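Local coordinates for trehalose-6-phosphate phosphatase-related protein (Thermoplasma acidophilum, PDB 1U02) that removes the phosphate from trehalose 6-phosphate to give free trehalose, using magnesium as cofactor, at residues Ala164-Arg169 with Glu188-Ala193. Sequence-based numbering, arbitrary orientation.
Sequences AIRSVR and EANDDA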
ATOM      1  N   ALA A 164      11.728   1.657  -3.554  1.00 19.59           N
ATOM      2  CA  ALA A 164      11.053   2.868  -4.007  1.00 17.54           C
ATOM      3  C   ALA A 164      11.301   4.007  -3.023  1.00 15.17           C
ATOM      4  O   ALA A 164      11.611   5.130  -3.420  1.00 15.83           O
ATOM      5  CB  ALA A 164       9.554   2.612  -4.148  1.00 17.38           C
ATOM      6  N   ILE A 165      11.154   3.719  -1.735  1.00 15.87           N
ATOM      7  CA  ILE A 165      11.383   4.737  -0.722  1.00 16.37           C
ATOM      8  C   ILE A 165      12.848   5.169  -0.769  1.00 18.36           C
ATOM      9  O   ILE A 165      13.158   6.359  -0.819  1.00 19.82           O
ATOM     10  CB  ILE A 165      11.032   4.209   0.686  1.00 17.37           C
ATOM     11  CG1 ILE A 165       9.521   3.970   0.776  1.00 14.10           C
ATOM     12  CG2 ILE A 165      11.481   5.211   1.752  1.00 14.72           C
ATOM     13  CD1 ILE A 165       9.074   3.307   2.067  1.00 17.04           C
ATOM     14  N   ARG A 166      13.743   4.189  -0.768  1.00 21.70           N
ATOM     15  CA  ARG A 166      15.180   4.455  -0.818  1.00 24.02           C
ATOM     16  C   ARG A 166      15.512   5.384  -1.987  1.00 24.13           C
ATOM     17  O   ARG A 166      16.257   6.355  -1.843  1.00 24.61           O
ATOM     18  CB  ARG A 166      15.935   3.138  -0.990  1.00 26.63           C
ATOM     19  CG  ARG A 166      17.447   3.245  -0.903  1.00 30.74           C
ATOM     20  CD  ARG A 166      17.947   2.986   0.513  1.00 33.93           C
ATOM     21  NE  ARG A 166      18.397   4.201   1.183  1.00 34.80           N
ATOM     22  CZ  ARG A 166      19.011   4.220   2.365  1.00 34.53           C
ATOM     23  NH1 ARG A 166      19.250   3.087   3.013  1.00 33.21           N
ATOM     24  NH2 ARG A 166      19.395   5.372   2.895  1.00 35.08           N
ATOM     25  N   SER A 167      14.940   5.075  -3.146  1.00 25.23           N
ATOM     26  CA  SER A 167      15.164   5.848  -4.361  1.00 25.93           C
ATOM     27  C   SER A 167      14.777   7.318  -4.208  1.00 25.73           C
ATOM     28  O   SER A 167      15.423   8.200  -4.770  1.00 25.57           O
ATOM     29  CB  SER A 167      14.383   5.218  -5.516  1.00 27.83           C
ATOM     30  OG  SER A 167      14.510   5.988  -6.694  1.00 32.31           O
ATOM     31  N   VAL A 168      13.724   7.582  -3.444  1.00 23.64           N
ATOM     32  CA  VAL A 168      13.271   8.951  -3.230  1.00 22.47           C
ATOM     33  C   VAL A 168      14.098   9.723  -2.198  1.00 22.88           C
ATOM     34  O   VAL A 168      14.545  10.838  -2.462  1.00 22.48           O
ATOM     35  CB  VAL A 168      11.799   8.982  -2.775  1.00 20.54           C
ATOM     36  CG1 VAL A 168      11.420  10.388  -2.341  1.00 19.79           C
ATOM     37  CG2 VAL A 168      10.898   8.516  -3.907  1.00 18.78           C
ATOM     38  N   ARG A 169      14.293   9.123  -1.028  1.00 23.37           N
ATOM     39  CA  ARG A 169      15.025   9.769   0.059  1.00 24.96           C
ATOM     40  C   ARG A 169      16.542   9.726  -0.054  1.00 26.58           C
ATOM     41  O   ARG A 169      17.225  10.623   0.439  1.00 27.77           O
ATOM     42  CB  ARG A 169      14.624   9.152   1.402  1.00 24.53           C
ATOM     43  CG  ARG A 169      14.917   7.665   1.514  1.00 25.17           C
ATOM     44  CD  ARG A 169      14.701   7.165   2.936  1.00 26.64           C
ATOM     45  NE  ARG A 169      15.675   7.744   3.858  1.00 26.60           N
ATOM     46  CZ  ARG A 169      16.662   7.063   4.434  1.00 25.87           C
ATOM     47  NH1 ARG A 169      16.813   5.766   4.194  1.00 22.71           N
ATOM     48  NH2 ARG A 169      17.506   7.683   5.249  1.00 26.37           N
ATOM     49  N   GLU A 188      14.167  -2.392   6.731  1.00 27.74           N
ATOM     50  CA  GLU A 188      15.453  -3.043   6.487  1.00 29.83           C
ATOM     51  C   GLU A 188      16.253  -2.324   5.397  1.00 29.40           C
ATOM     52  O   GLU A 188      17.471  -2.165   5.515  1.00 28.63           O
ATOM     53  CB  GLU A 188      15.211  -4.509   6.095  1.00 32.83           C
ATOM     54  CG  GLU A 188      16.443  -5.412   6.083  1.00 38.54           C
ATOM     55  CD  GLU A 188      17.344  -5.188   4.880  1.00 41.88           C
ATOM     56  OE1 GLU A 188      16.827  -5.162   3.739  1.00 42.98           O
ATOM     57  OE2 GLU A 188      18.574  -5.052   5.074  1.00 43.85           O
ATOM     58  N   ALA A 189      15.569  -1.887   4.339  1.00 27.13           N
ATOM     59  CA  ALA A 189      16.228  -1.187   3.237  1.00 26.38           C
ATOM     60  C   ALA A 189      16.464   0.292   3.542  1.00 25.21           C
ATOM     61  O   ALA A 189      17.059   1.014   2.741  1.00 25.04           O
ATOM     62  CB  ALA A 189      15.399  -1.326   1.960  1.00 25.74           C
ATOM     63  N   ASN A 190      15.990   0.736   4.700  1.00 25.16           N
ATOM     64  CA  ASN A 190      16.140   2.127   5.124  1.00 26.30           C
ATOM     65  C   ASN A 190      16.355   2.154   6.637  1.00 27.92           C
ATOM     66  O   ASN A 190      15.800   3.002   7.335  1.00 25.38           O
ATOM     67  CB  ASN A 190      14.869   2.921   4.783  1.00 24.48           C
ATOM     68  CG  ASN A 190      14.623   3.028   3.288  1.00 22.74           C
ATOM     69  OD1 ASN A 190      15.215   3.865   2.608  1.00 22.42           O
ATOM     70  ND2 ASN A 190      13.750   2.172   2.771  1.00 22.46           N
ATOM     71  N   ASP A 191      17.174   1.234   7.139  1.00 30.45           N
ATOM     72  CA  ASP A 191      17.414   1.135   8.577  1.00 31.62           C
ATOM     73  C   ASP A 191      17.995   2.377   9.251  1.00 30.98           C
ATOM     74  O   ASP A 191      17.986   2.473  10.480  1.00 31.13           O
ATOM     75  CB  ASP A 191      18.296  -0.083   8.882  1.00 34.36           C
ATOM     76  CG  ASP A 191      19.711   0.068   8.359  1.00 37.08           C
ATOM     77  OD1 ASP A 191      20.423   0.984   8.816  1.00 40.94           O
ATOM     78  OD2 ASP A 191      20.115  -0.734   7.492  1.00 40.22           O
ATOM     79  N   ASP A 192      18.487   3.328   8.464  1.00 29.94           N
ATOM     80  CA  ASP A 192      19.049   4.544   9.036  1.00 30.33           C
ATOM     81  C   ASP A 192      17.960   5.592   9.267  1.00 30.27           C
ATOM     82  O   ASP A 192      18.232   6.687   9.756  1.00 30.40           O
ATOM     83  CB  ASP A 192      20.138   5.117   8.122  1.00 31.68           C
ATOM     84  CG  ASP A 192      19.602   5.547   6.767  1.00 32.97           C
ATOM     85  OD1 ASP A 192      19.051   4.695   6.039  1.00 32.59           O
ATOM     86  OD2 ASP A 192      19.741   6.740   6.429  1.00 34.08           O
ATOM     87  N   ALA A 193      16.724   5.252   8.918  1.00 28.12           N
ATOM     88  CA  ALA A 193      15.609   6.177   9.086  1.00 26.31           C
ATOM     89  C   ALA A 193      14.841   5.906  10.373  1.00 24.85           C
ATOM     90  O   ALA A 193      15.051   4.887  11.033  1.00 24.30           O
ATOM     91  CB  ALA A 193      14.668   6.080   7.885  1.00 26.49           C
TER
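R169 meets D192 tip to tip, its guanidinium gripping the carboxylate end-on with two nitrogens: NH2 of R169 lies 2.7 Å from OD2 of D192, and NH1 of R169 lies 3.1 Å from OD1 of D192. Both oxygens sit close to the guanidinium plane, yet the two planes are turned 37° apart; NH1 meets OD1 on the syn side but tilted out of the carboxylate plane, and NH2 meets OD2 from farther above it. NH1 of R169 also donates to OD1 of N190 at 2.9 Å; the bond is nearly straight (162°), and NH1 lies in the carbonyl plane of N190, on a lone pair. N190 and R169 run past each other in opposite directions, and CB of A193 lies over the centre of one guanidinium face of R169, 4.1 Å above the plane. With NH2 also bonded to R172 O, the group's rotation is fixed by several partners.

R166 is held less firmly across this interface. Its chain is bent at chi2 and chi3, and OD1 of N190 lies over one face of its guanidinium. NH1 of R166 makes a weak bond to A189 O (3.0 Å), and NH2 of R166 a weak hydrogen bond, part of a salt bridge, to OD1 of D192 (3.2 Å); the stronger polar partner of NH2 is G170 O. CG2 of I165 packs 3.9 Å from ND2 of N190, which bonds to A186 O, and both residues touch I176 of strand 174-178.

The contact thus ties helix 161-169 to the type I turn N190-A193 that leads into strand 194-198 of the HAD-type core. R169 NH1 sits over one face of the R166 guanidinium, offset toward the rim and 2.9 Å from R166 NH2, another donor. Since both nitrogens bond D192 OD1, that shared oxygen probably offsets repulsion between the two arginines.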